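Local coordinates for PGRP-Hd - Peptidoglycan recognition protein homologue (PDB 3EP1) that probably recognises bacterial peptidoglycan in innate immunity through a fold shared with N-acetylmuramoyl-L-alanine amidases, as its relatives do, at residues 11-16 with 65-70; 28-33 with 104-109; 58-63 with 89-94; 69-72 with 76-79. All coordinates share one frame; numbering follows the deposited sequence.

Contact 1: residues 11-16 with 65-70; sequences WAAIEP and ALQDAD
Ile14 and Gln67 are joined by two hydrogen bonds between the backbone of the one and the side-chain amide of the other. The N-H of Ile14 points almost straight at Gln67 OE1, with Ile14 N 3.2 Å from that oxygen and lying in the carbonyl plane on a lone pair. In return Gln67 NE2 donates to Ile14 O at 2.9 Å, a shorter but more bent bond (132°), with the acceptor tilted out of the amide plane. The pair fixes the rotation of the amide: oxygen to the backbone N-H, nitrogen to the backbone carbonyl. NE2 of the buried Gln67 also gives a hydrogen bond to Asp77 OD1, and Ile14 O takes a weak second one from Arg8. Gln67 reaches this far from helix 59-72 because CG stands anti to the backbone N (chi1 -177°) and the chain runs on extended.

Trp11 packs against the same side chain. The six-membered end of its indole comes up to the amide, Trp11 CZ3 lying 3.6 Å from Gln67 OE1 and Trp11 CH2 3.8 Å from Gln67 CD, with ring and amide planes 59° apart. Trp11 CZ3 also meets Gln67 CB at 3.9 Å. The indole N-H is used elsewhere, on Glu92 O, while Ala13 CB covers part of one ring face. Beyond the bonds, Ile14 sets CB 3.9 Å from Gln67 OE1. The arrangement is that of a glutamine side chain pairing with the backbone N-H and C=O of one residue, much as a neighbouring strand would, and it ties the irregular N-terminal segment to helix 59-72 of the amidase-like fold.

Contact 2: residues 28-33 with 104-109; sequences EIFLWQ and KGRDSH
Glu28 carries a carboxylate gripped by two arginines, Arg106 across the contact and Arg152 on the adjoining strand 149-152. The salt bridge to Arg106 runs from Glu28 OE1 to Arg106 NH1; its modelled length of 2.5 Å is doubtfully short. A weak hydrogen bond joins Arg106 NH2 to Glu28 OE2 at 3.3 Å. This is not a flat two-pronged pair: carboxylate and guanidinium planes stand 74° apart, and OE1 approaches the guanidinium obliquely. Arg152 meets OE2 through its NE, so the acid probably offsets the closeness of the two arginines to each other.

Both partners belong to the central mixed sheet or its connections. Glu28 and Phe30 project from the same face of strand 26-33, which lies between strands 110-115 and 149-152. The Arg106 side chain reaches to this strand from the loop before the neighbouring strand 110-115.

The Phe30 ring meets one guanidinium face with its edge. Phe30 CZ stands over the centre of that face, 3.7 Å from Arg106 CZ, and the two planes are 78° apart. Bends at chi2 (-92°) and chi3 let the arginine chain curl past the CE2-CZ edge and carry the guanidinium back over Phe30 CZ. Nearer the backbone, Arg106 CB lies 3.6 Å from Phe30 CE2. At the same edge and near the ring plane lies Arg106 O, 3.5 Å from Phe30 CE2, a carbonyl that also accepts a hydrogen bond from Ser110 OG.

Contact 3: residues 58-63 with 89-94; sequences CTEQIV and VIYEGR
Following Cys58, which is held by its disulfide to Cys52, Thr59 on the first turn of helix 59-72 turns its methyl and not its hydroxyl toward Tyr91. Thr59 CG2, anti to the backbone N, is modelled 3.0 Å from Tyr91 OH and 3.2 Å from Tyr91 CE1, unusually short for a methyl, so the exact fit is doubtful. Thr59 also touches Asp85, the residue whose OD2 is hydrogen-bonded to Tyr91 OH, so methyl and carboxylate both approach this end of the tyrosine.

Glu60 follows, its chain crossing the ring at about a right angle. Glu60 CG lies 3.7 Å from Tyr91 CE2, and the extended remainder carries the carboxylate past the ring to a water. That water donates to Glu60 OE2 at 3.0 Å and is hydrogen-bonded at the same length to Tyr91 OH, linking acid and phenol indirectly.

One turn further on, Val63 sets CG2 over a face of the Tyr91 ring. Val63 CG2 stands 4.2 Å from the centroid of the Tyr91 ring and 17° off its normal, a CH-pi contact, shifted toward the rim on the side of CG and CD1. The other methyl of Val63, CG1, packs on Trp11. Helix 59-63 and strand 90-92 run in the same general sense, 34° apart with axes 10.5 Å from each other, and Tyr91 fills the gap, reaching out from strand 90-92. Val63 and Glu60 CG thus pack on the ring, while the hydroxyl, with the Thr59 methyl pressed against it, has Asp85 and the water as hydrogen-bond partners that should hold the ring in a fixed position.

Contact 4: residues 69-72 with 76-79; sequences ADFK and DDIK
Lys79 gives its backbone N-H to Asp70 OD1 across a short turn, with Lys79 N 2.6 Å from that oxygen and an angle of 161°, a short hydrogen bond. The donor meets the oxygen on its anti side and somewhat out of the carboxylate plane. The extended lysine chain crosses the acid at a slant, Lys79 CG 3.1 Å from Asp70 OD1, but its ammonium stays beyond salt-bridge range, Lys79 NZ 4.3 Å from Asp70 OD2; the charge probably still favours the ionised acid.

Asp77 is satisfied from several directions. Asp77 OD1 accepts a weak hydrogen bond at 2.7 Å from Ile78 N, while OD2 forms a salt bridge with Arg8. The carbonyls of Asp77 and Ile78 are both taken up by the guanidinium of Arg94. Asp76 pairs through its carboxylate with Arg18 and gives its backbone N-H to Gln101 OE1, and Phe71 O accepts from Arg17 NH1.

Phe71 packs beside these groups: Phe71 CE1 approaches Asp76 O at 3.6 Å, the oxygen lying near the ring plane at its edge, and Asp77 CA at 3.7 Å. The Ile78 side chain touches Val63 and Leu66 of the helix. The contact closes the turn between the C-terminal end of helix 59-72 and the chain entering strand 82-84, with the segment 89-94 flanking it through Arg94.

How the contacts relate
Contacts 1, 3 and 4 gather on helix 59-72. Contact 3 uses its start, contact 1 its middle and contact 4 its end, with Ala69 and Asp70 common to the last two. The centres of contacts 1 and 4 are about 7 Å apart, those of contacts 1 and 3 about 10 Å. The helix is thereby joined to the N-terminal segment, to strand 90-92 and to the turn before strand 82-84. Contact 2 stands apart, its centre 16 to 19 Å from the others, on strand 26-33 of the same sheet. Along the chain 11-16 comes first, before 28-33, and 65-70 lies between 28-33 and 104-109, so contact 1 alternates with contact 2, which brackets contacts 3 and 4.

Contact 1: residues 11-16 with 65-70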
loop_
_atom_site.group_PDB
_atom_site.type_symbol
_atom_site.label_atom_id
_atom_site.label_comp_id
_atom_site.label_asym_id
_atom_site.label_seq_id
_atom_site.Cartn_x
_atom_site.Cartn_y
_atom_site.Cartn_z
ATOM N N TRP A 11 0.641 16.655 10.983
ATOM C CA TRP A 11 1.826 17.384 11.423
ATOM C C TRP A 11 1.653 18.891 11.236
ATOM O O TRP A 11 2.627 19.633 11.217
ATOM C CB TRP A 11 3.123 16.895 10.743
ATOM C CG TRP A 11 3.146 16.793 9.241
ATOM C CD1 TRP A 11 2.767 15.720 8.486
ATOM C CD2 TRP A 11 3.630 17.778 8.319
ATOM N NE1 TRP A 11 2.994 15.968 7.153
ATOM C CE2 TRP A 11 3.521 17.224 7.020
ATOM C CE3 TRP A 11 4.146 19.072 8.463
ATOM C CZ2 TRP A 11 3.908 17.922 5.870
ATOM C CZ3 TRP A 11 4.531 19.769 7.318
ATOM C CH2 TRP A 11 4.411 19.191 6.039
ATOM N N ALA A 12 0.395 19.323 11.125
ATOM C CA ALA A 12 0.023 20.736 10.953
ATOM C C ALA A 12 0.623 21.404 9.725
ATOM O O ALA A 12 1.109 22.526 9.801
ATOM C CB ALA A 12 0.402 21.529 12.191
ATOM N N ALA A 13 0.571 20.722 8.590
ATOM C CA ALA A 13 1.134 21.268 7.366
ATOM C C ALA A 13 0.337 22.449 6.825
ATOM O O ALA A 13 -0.884 22.488 6.941
ATOM C CB ALA A 13 1.218 20.171 6.303
ATOM N N ILE A 14 1.043 23.419 6.251
ATOM C CA ILE A 14 0.405 24.574 5.636
ATOM C C ILE A 14 0.194 24.162 4.174
ATOM O O ILE A 14 1.019 23.451 3.610
ATOM C CB ILE A 14 1.318 25.818 5.699
ATOM C CG1 ILE A 14 1.498 26.259 7.152
ATOM C CG2 ILE A 14 0.727 26.947 4.867
ATOM C CD1 ILE A 14 2.446 27.420 7.317
ATOM N N GLU A 15 -0.904 24.591 3.562
ATOM C CA GLU A 15 -1.167 24.218 2.180
ATOM C C GLU A 15 -0.024 24.630 1.255
ATOM O O GLU A 15 0.703 25.583 1.521
ATOM C CB GLU A 15 -2.479 24.836 1.691
ATOM C CG GLU A 15 -2.451 26.341 1.587
ATOM C CD GLU A 15 -3.737 26.911 1.023
ATOM O OE1 GLU A 15 -3.802 28.141 0.853
ATOM O OE2 GLU A 15 -4.681 26.135 0.757
ATOM N N PRO A 16 0.145 23.904 0.146
ATOM C CA PRO A 16 1.209 24.199 -0.816
ATOM C C PRO A 16 0.955 25.540 -1.502
ATOM O O PRO A 16 -0.197 25.941 -1.673
ATOM C CB PRO A 16 1.103 23.046 -1.821
ATOM C CG PRO A 16 0.294 21.994 -1.111
ATOM C CD PRO A 16 -0.697 22.800 -0.337
ATOM N N ALA A 65 9.098 21.758 10.690
ATOM C CA ALA A 65 10.270 22.620 10.589
ATOM C C ALA A 65 10.891 22.567 9.196
ATOM O O ALA A 65 11.376 23.571 8.686
ATOM C CB ALA A 65 11.310 22.208 11.628
ATOM N N LEU A 66 10.896 21.385 8.592
ATOM C CA LEU A 66 11.469 21.231 7.266
ATOM C C LEU A 66 10.623 22.005 6.277
ATOM O O LEU A 66 11.146 22.734 5.434
ATOM C CB LEU A 66 11.526 19.749 6.871
ATOM C CG LEU A 66 12.605 18.905 7.562
ATOM C CD1 LEU A 66 12.349 17.416 7.320
ATOM C CD2 LEU A 66 13.972 19.313 7.033
ATOM N N GLN A 67 9.307 21.859 6.381
ATOM C CA GLN A 67 8.438 22.575 5.467
ATOM C C GLN A 67 8.775 24.059 5.547
ATOM O O GLN A 67 9.049 24.687 4.532
ATOM C CB GLN A 67 6.961 22.357 5.810
ATOM C CG GLN A 67 6.029 23.047 4.830
ATOM C CD GLN A 67 4.577 22.942 5.210
ATOM O OE1 GLN A 67 4.201 23.228 6.345
ATOM N NE2 GLN A 67 3.742 22.546 4.258
ATOM N N ASP A 68 8.776 24.609 6.756
ATOM C CA ASP A 68 9.087 26.025 6.946
ATOM C C ASP A 68 10.378 26.429 6.235
ATOM O O ASP A 68 10.441 27.469 5.570
ATOM C CB ASP A 68 9.225 26.339 8.435
ATOM C CG ASP A 68 7.901 26.310 9.160
ATOM O OD1 ASP A 68 7.919 26.346 10.409
ATOM O OD2 ASP A 68 6.847 26.256 8.490
ATOM N N ALA A 69 11.401 25.595 6.389
ATOM C CA ALA A 69 12.699 25.837 5.779
ATOM C C ALA A 69 12.590 25.818 4.261
ATOM O O ALA A 69 13.230 26.612 3.571
ATOM C CB ALA A 69 13.700 24.781 6.242
ATOM N N ASP A 70 11.773 24.913 3.739
ATOM C CA ASP A 70 11.620 24.817 2.300
ATOM C C ASP A 70 10.879 26.023 1.731
ATOM O O ASP A 70 11.235 26.514 0.663
ATOM C CB ASP A 70 10.924 23.500 1.943
ATOM C CG ASP A 70 11.774 22.281 2.308
ATOM O OD1 ASP A 70 11.335 21.140 2.076
ATOM O OD2 ASP A 70 12.889 22.466 2.833
#

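Contact 2: residues 28-33 with 104-109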
loop_
_atom_site.group_PDB
_atom_site.type_symbol
_atom_site.label_atom_id
_atom_site.label_comp_id
_atom_site.label_asym_id
_atom_site.label_seq_id
_atom_site.Cartn_x
_atom_site.Cartn_y
_atom_site.Cartn_z
ATOM N N GLU A 28 11.131 6.002 -10.569
ATOM C CA GLU A 28 12.306 6.005 -9.703
ATOM C C GLU A 28 12.119 6.725 -8.363
ATOM O O GLU A 28 11.410 7.723 -8.264
ATOM C CB GLU A 28 13.532 6.553 -10.454
ATOM C CG GLU A 28 13.376 7.933 -11.065
ATOM C CD GLU A 28 14.427 8.194 -12.133
ATOM O OE1 GLU A 28 14.449 9.301 -12.710
ATOM O OE2 GLU A 28 15.230 7.277 -12.393
ATOM N N ILE A 29 12.751 6.183 -7.329
ATOM C CA ILE A 29 12.671 6.748 -5.986
ATOM C C ILE A 29 14.024 7.319 -5.572
ATOM O O ILE A 29 15.021 6.599 -5.532
ATOM C CB ILE A 29 12.265 5.677 -4.942
ATOM C CG1 ILE A 29 10.840 5.176 -5.202
ATOM C CG2 ILE A 29 12.355 6.261 -3.546
ATOM C CD1 ILE A 29 10.672 4.325 -6.437
ATOM N N PHE A 30 14.060 8.609 -5.264
ATOM C CA PHE A 30 15.306 9.245 -4.848
ATOM C C PHE A 30 15.385 9.350 -3.335
ATOM O O PHE A 30 14.509 9.937 -2.706
ATOM C CB PHE A 30 15.428 10.636 -5.479
ATOM C CG PHE A 30 15.652 10.603 -6.961
ATOM C CD1 PHE A 30 16.816 10.040 -7.486
ATOM C CD2 PHE A 30 14.689 11.091 -7.835
ATOM C CE1 PHE A 30 17.015 9.962 -8.861
ATOM C CE2 PHE A 30 14.878 11.017 -9.217
ATOM C CZ PHE A 30 16.042 10.451 -9.729
ATOM N N LEU A 31 16.444 8.783 -2.759
ATOM C CA LEU A 31 16.645 8.793 -1.312
ATOM C C LEU A 31 17.577 9.892 -0.819
ATOM O O LEU A 31 18.716 10.009 -1.276
ATOM C CB LEU A 31 17.182 7.438 -0.838
ATOM C CG LEU A 31 16.176 6.353 -0.437
ATOM C CD1 LEU A 31 16.928 5.136 0.075
ATOM C CD2 LEU A 31 15.249 6.867 0.653
ATOM N N TRP A 32 17.081 10.692 0.115
ATOM C CA TRP A 32 17.850 11.788 0.700
ATOM C C TRP A 32 17.745 11.724 2.205
ATOM O O TRP A 32 16.684 11.431 2.733
ATOM C CB TRP A 32 17.304 13.144 0.267
ATOM C CG TRP A 32 17.508 13.470 -1.154
ATOM C CD1 TRP A 32 16.765 13.041 -2.213
ATOM C CD2 TRP A 32 18.520 14.328 -1.688
ATOM N NE1 TRP A 32 17.248 13.585 -3.377
ATOM C CE2 TRP A 32 18.326 14.378 -3.086
ATOM C CE3 TRP A 32 19.573 15.063 -1.119
ATOM C CZ2 TRP A 32 19.145 15.137 -3.929
ATOM C CZ3 TRP A 32 20.386 15.818 -1.955
ATOM C CH2 TRP A 32 20.165 15.848 -3.348
ATOM N N GLN A 33 18.842 12.008 2.892
ATOM C CA GLN A 33 18.845 12.002 4.345
ATOM C C GLN A 33 18.695 13.455 4.789
ATOM O O GLN A 33 19.208 14.356 4.118
ATOM C CB GLN A 33 20.171 11.456 4.868
ATOM C CG GLN A 33 21.304 12.466 4.822
ATOM C CD GLN A 33 22.624 11.895 5.289
ATOM O OE1 GLN A 33 22.707 11.276 6.346
ATOM N NE2 GLN A 33 23.670 12.112 4.503
ATOM N N LYS A 104 17.187 18.050 -8.324
ATOM C CA LYS A 104 17.249 18.969 -9.454
ATOM C C LYS A 104 17.301 18.273 -10.799
ATOM O O LYS A 104 18.181 17.454 -11.056
ATOM C CB LYS A 104 18.443 19.913 -9.305
ATOM N N GLY A 105 16.332 18.603 -11.644
ATOM C CA GLY A 105 16.274 18.032 -12.973
ATOM C C GLY A 105 15.595 16.684 -13.111
ATOM O O GLY A 105 15.243 16.294 -14.223
ATOM N N ARG A 106 15.383 15.988 -11.997
ATOM C CA ARG A 106 14.771 14.659 -12.026
ATOM C C ARG A 106 13.453 14.517 -11.243
ATOM O O ARG A 106 13.031 13.402 -10.936
ATOM C CB ARG A 106 15.768 13.641 -11.473
ATOM C CG ARG A 106 17.201 13.837 -11.940
ATOM C CD ARG A 106 17.504 13.041 -13.177
ATOM N NE ARG A 106 17.921 11.677 -12.865
ATOM C CZ ARG A 106 17.255 10.583 -13.234
ATOM N NH1 ARG A 106 16.124 10.692 -13.930
ATOM N NH2 ARG A 106 17.740 9.379 -12.928
ATOM N N ASP A 107 12.798 15.629 -10.930
ATOM C CA ASP A 107 11.567 15.574 -10.151
ATOM C C ASP A 107 10.313 15.163 -10.900
ATOM O O ASP A 107 9.418 14.573 -10.318
ATOM C CB ASP A 107 11.307 16.925 -9.496
ATOM C CG ASP A 107 12.444 17.368 -8.615
ATOM O OD1 ASP A 107 12.731 16.673 -7.621
ATOM O OD2 ASP A 107 13.052 18.415 -8.918
ATOM N N SER A 108 10.254 15.466 -12.190
ATOM C CA SER A 108 9.065 15.186 -12.991
ATOM C C SER A 108 8.473 13.778 -13.001
ATOM O O SER A 108 7.258 13.632 -13.099
ATOM C CB SER A 108 9.295 15.649 -14.433
ATOM O OG SER A 108 10.528 15.154 -14.926
ATOM N N HIS A 109 9.296 12.740 -12.904
ATOM C CA HIS A 109 8.743 11.391 -12.920
ATOM C C HIS A 109 9.339 10.499 -11.845
ATOM O O HIS A 109 9.725 9.369 -12.106
ATOM C CB HIS A 109 8.943 10.765 -14.305
ATOM C CG HIS A 109 8.398 11.597 -15.427
ATOM N ND1 HIS A 109 7.045 11.768 -15.641
ATOM C CD2 HIS A 109 9.022 12.355 -16.362
ATOM C CE1 HIS A 109 6.860 12.595 -16.655
ATOM N NE2 HIS A 109 8.042 12.966 -17.111
#

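Contact 3: residues 58-63 with 89-94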
loop_
_atom_site.group_PDB
_atom_site.type_symbol
_atom_site.label_atom_id
_atom_site.label_comp_id
_atom_site.label_asym_id
_atom_site.label_seq_id
_atom_site.Cartn_x
_atom_site.Cartn_y
_atom_site.Cartn_z
ATOM N N CYS A 58 8.625 13.867 18.287
ATOM C CA CYS A 58 9.170 15.214 18.284
ATOM C C CYS A 58 9.389 15.324 16.765
ATOM O O CYS A 58 9.512 16.408 16.201
ATOM C CB CYS A 58 10.513 15.249 19.019
ATOM S SG CYS A 58 11.874 14.825 17.891
ATOM N N THR A 59 9.414 14.153 16.125
ATOM C CA THR A 59 9.606 14.008 14.683
ATOM C C THR A 59 8.551 14.740 13.846
ATOM O O THR A 59 8.833 15.212 12.739
ATOM C CB THR A 59 9.621 12.510 14.288
ATOM O OG1 THR A 59 10.836 11.913 14.754
ATOM C CG2 THR A 59 9.544 12.341 12.783
ATOM N N GLU A 60 7.336 14.829 14.363
ATOM C CA GLU A 60 6.292 15.526 13.642
ATOM C C GLU A 60 6.682 16.996 13.596
ATOM O O GLU A 60 6.470 17.678 12.588
ATOM C CB GLU A 60 4.957 15.359 14.355
ATOM C CG GLU A 60 3.927 14.593 13.575
ATOM C CD GLU A 60 2.803 14.085 14.452
ATOM O OE1 GLU A 60 2.364 14.839 15.342
ATOM O OE2 GLU A 60 2.352 12.935 14.245
ATOM N N GLN A 61 7.266 17.479 14.691
ATOM C CA GLN A 61 7.686 18.872 14.762
ATOM C C GLN A 61 8.843 19.122 13.797
ATOM O O GLN A 61 9.008 20.231 13.300
ATOM C CB GLN A 61 8.111 19.243 16.187
ATOM C CG GLN A 61 7.002 19.120 17.234
ATOM C CD GLN A 61 7.394 19.720 18.584
ATOM O OE1 GLN A 61 6.614 19.704 19.540
ATOM N NE2 GLN A 61 8.608 20.258 18.661
ATOM N N ILE A 62 9.649 18.097 13.535
ATOM C CA ILE A 62 10.765 18.263 12.611
ATOM C C ILE A 62 10.255 18.387 11.185
ATOM O O ILE A 62 10.766 19.189 10.407
ATOM C CB ILE A 62 11.761 17.080 12.669
ATOM C CG1 ILE A 62 12.516 17.091 13.997
ATOM C CG2 ILE A 62 12.754 17.193 11.518
ATOM C CD1 ILE A 62 13.465 15.924 14.181
ATOM N N VAL A 63 9.249 17.588 10.849
ATOM C CA VAL A 63 8.681 17.623 9.513
ATOM C C VAL A 63 8.137 19.026 9.260
ATOM O O VAL A 63 8.347 19.606 8.199
ATOM C CB VAL A 63 7.555 16.574 9.350
ATOM C CG1 VAL A 63 6.927 16.693 7.989
ATOM C CG2 VAL A 63 8.122 15.175 9.527
ATOM N N VAL A 89 7.974 5.271 11.158
ATOM C CA VAL A 89 6.801 6.099 10.923
ATOM C C VAL A 89 6.935 6.813 9.575
ATOM O O VAL A 89 7.947 7.446 9.301
ATOM C CB VAL A 89 6.640 7.152 12.048
ATOM C CG1 VAL A 89 5.384 7.979 11.819
ATOM C CG2 VAL A 89 6.595 6.453 13.412
ATOM N N ILE A 90 5.914 6.707 8.734
ATOM C CA ILE A 90 5.934 7.354 7.424
ATOM C C ILE A 90 5.074 8.615 7.428
ATOM O O ILE A 90 3.919 8.572 7.841
ATOM C CB ILE A 90 5.388 6.419 6.322
ATOM C CG1 ILE A 90 6.193 5.122 6.270
ATOM C CG2 ILE A 90 5.464 7.109 4.979
ATOM C CD1 ILE A 90 5.699 4.131 5.208
ATOM N N TYR A 91 5.627 9.732 6.958
ATOM C CA TYR A 91 4.875 10.984 6.923
ATOM C C TYR A 91 4.598 11.440 5.510
ATOM O O TYR A 91 5.460 11.367 4.635
ATOM C CB TYR A 91 5.618 12.119 7.644
ATOM C CG TYR A 91 5.943 11.849 9.088
ATOM C CD1 TYR A 91 7.122 11.203 9.441
ATOM C CD2 TYR A 91 5.063 12.223 10.104
ATOM C CE1 TYR A 91 7.424 10.935 10.765
ATOM C CE2 TYR A 91 5.357 11.957 11.440
ATOM C CZ TYR A 91 6.537 11.315 11.762
ATOM O OH TYR A 91 6.850 11.048 13.081
ATOM N N GLU A 92 3.394 11.940 5.291
ATOM C CA GLU A 92 3.038 12.412 3.975
ATOM C C GLU A 92 3.605 13.809 3.752
ATOM O O GLU A 92 3.387 14.709 4.553
ATOM C CB GLU A 92 1.515 12.437 3.793
ATOM C CG GLU A 92 1.109 13.110 2.488
ATOM C CD GLU A 92 -0.377 13.308 2.341
ATOM O OE1 GLU A 92 -1.085 13.393 3.369
ATOM O OE2 GLU A 92 -0.830 13.405 1.183
ATOM N N GLY A 93 4.358 13.971 2.672
ATOM C CA GLY A 93 4.902 15.268 2.337
ATOM C C GLY A 93 3.962 15.763 1.259
ATOM O O GLY A 93 2.792 16.021 1.524
ATOM N N ARG A 94 4.457 15.872 0.035
ATOM C CA ARG A 94 3.604 16.302 -1.061
ATOM C C ARG A 94 2.669 15.153 -1.416
ATOM O O ARG A 94 1.624 15.370 -2.014
ATOM C CB ARG A 94 4.435 16.702 -2.285
ATOM C CG ARG A 94 5.421 17.800 -2.000
ATOM C CD ARG A 94 5.988 18.431 -3.258
ATOM N NE ARG A 94 6.916 19.491 -2.896
ATOM C CZ ARG A 94 7.410 20.395 -3.730
ATOM N NH1 ARG A 94 7.074 20.378 -5.006
ATOM N NH2 ARG A 94 8.225 21.333 -3.272
HETATM O O HOH W 1 4.529 10.975 15.008
#

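Contact 4: residues 69-72 with 76-79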
loop_
_atom_site.group_PDB
_atom_site.type_symbol
_atom_site.label_atom_id
_atom_site.label_comp_id
_atom_site.label_asym_id
_atom_site.label_seq_id
_atom_site.Cartn_x
_atom_site.Cartn_y
_atom_site.Cartn_z
ATOM N N ALA A 69 11.401 25.595 6.389
ATOM C CA ALA A 69 12.699 25.837 5.779
ATOM C C ALA A 69 12.590 25.818 4.261
ATOM O O ALA A 69 13.230 26.612 3.571
ATOM C CB ALA A 69 13.700 24.781 6.242
ATOM N N ASP A 70 11.773 24.913 3.739
ATOM C CA ASP A 70 11.620 24.817 2.300
ATOM C C ASP A 70 10.879 26.023 1.731
ATOM O O ASP A 70 11.235 26.514 0.663
ATOM C CB ASP A 70 10.924 23.500 1.943
ATOM C CG ASP A 70 11.774 22.281 2.308
ATOM O OD1 ASP A 70 11.335 21.140 2.076
ATOM O OD2 ASP A 70 12.889 22.466 2.833
ATOM N N PHE A 71 9.859 26.502 2.435
ATOM C CA PHE A 71 9.130 27.677 1.975
ATOM C C PHE A 71 10.106 28.854 1.903
ATOM O O PHE A 71 10.192 29.530 0.885
ATOM C CB PHE A 71 7.982 28.034 2.933
ATOM C CG PHE A 71 6.737 27.214 2.735
ATOM C CD1 PHE A 71 6.230 26.989 1.461
ATOM C CD2 PHE A 71 6.041 26.715 3.825
ATOM C CE1 PHE A 71 5.045 26.284 1.277
ATOM C CE2 PHE A 71 4.857 26.011 3.649
ATOM C CZ PHE A 71 4.357 25.796 2.373
ATOM N N LYS A 72 10.850 29.075 2.983
ATOM C CA LYS A 72 11.814 30.175 3.045
ATOM C C LYS A 72 12.764 30.217 1.857
ATOM O O LYS A 72 13.141 31.291 1.396
ATOM C CB LYS A 72 12.643 30.097 4.324
ATOM C CG LYS A 72 11.918 30.522 5.583
ATOM C CD LYS A 72 12.899 30.576 6.747
ATOM C CE LYS A 72 13.419 29.181 7.147
ATOM N NZ LYS A 72 12.490 28.431 8.069
ATOM N N ASP A 76 7.686 25.397 -3.447
ATOM C CA ASP A 76 6.228 25.412 -3.402
ATOM C C ASP A 76 5.652 24.678 -2.189
ATOM O O ASP A 76 4.455 24.768 -1.928
ATOM C CB ASP A 76 5.640 24.749 -4.657
ATOM C CG ASP A 76 5.945 25.510 -5.929
ATOM O OD1 ASP A 76 6.122 26.742 -5.855
ATOM O OD2 ASP A 76 5.980 24.876 -7.005
ATOM N N ASP A 77 6.500 23.946 -1.469
ATOM C CA ASP A 77 6.065 23.158 -0.318
ATOM C C ASP A 77 7.268 22.356 0.162
ATOM O O ASP A 77 8.354 22.486 -0.397
ATOM C CB ASP A 77 4.934 22.217 -0.768
ATOM C CG ASP A 77 4.325 21.414 0.373
ATOM O OD1 ASP A 77 4.457 21.807 1.547
ATOM O OD2 ASP A 77 3.688 20.386 0.073
ATOM N N ILE A 78 7.085 21.551 1.205
ATOM C CA ILE A 78 8.174 20.716 1.704
ATOM C C ILE A 78 8.672 19.966 0.453
ATOM O O ILE A 78 7.867 19.573 -0.390
ATOM C CB ILE A 78 7.648 19.758 2.827
ATOM C CG1 ILE A 78 8.816 19.091 3.549
ATOM C CG2 ILE A 78 6.681 18.725 2.247
ATOM C CD1 ILE A 78 8.393 18.337 4.788
ATOM N N LYS A 79 9.988 19.810 0.325
ATOM C CA LYS A 79 10.630 19.175 -0.838
ATOM C C LYS A 79 10.304 17.732 -1.210
ATOM O O LYS A 79 10.318 17.371 -2.390
ATOM C CB LYS A 79 12.151 19.255 -0.705
ATOM C CG LYS A 79 12.727 20.646 -0.628
ATOM C CD LYS A 79 14.230 20.570 -0.439
ATOM C CE LYS A 79 14.825 21.943 -0.214
ATOM N NZ LYS A 79 16.245 21.851 0.207
#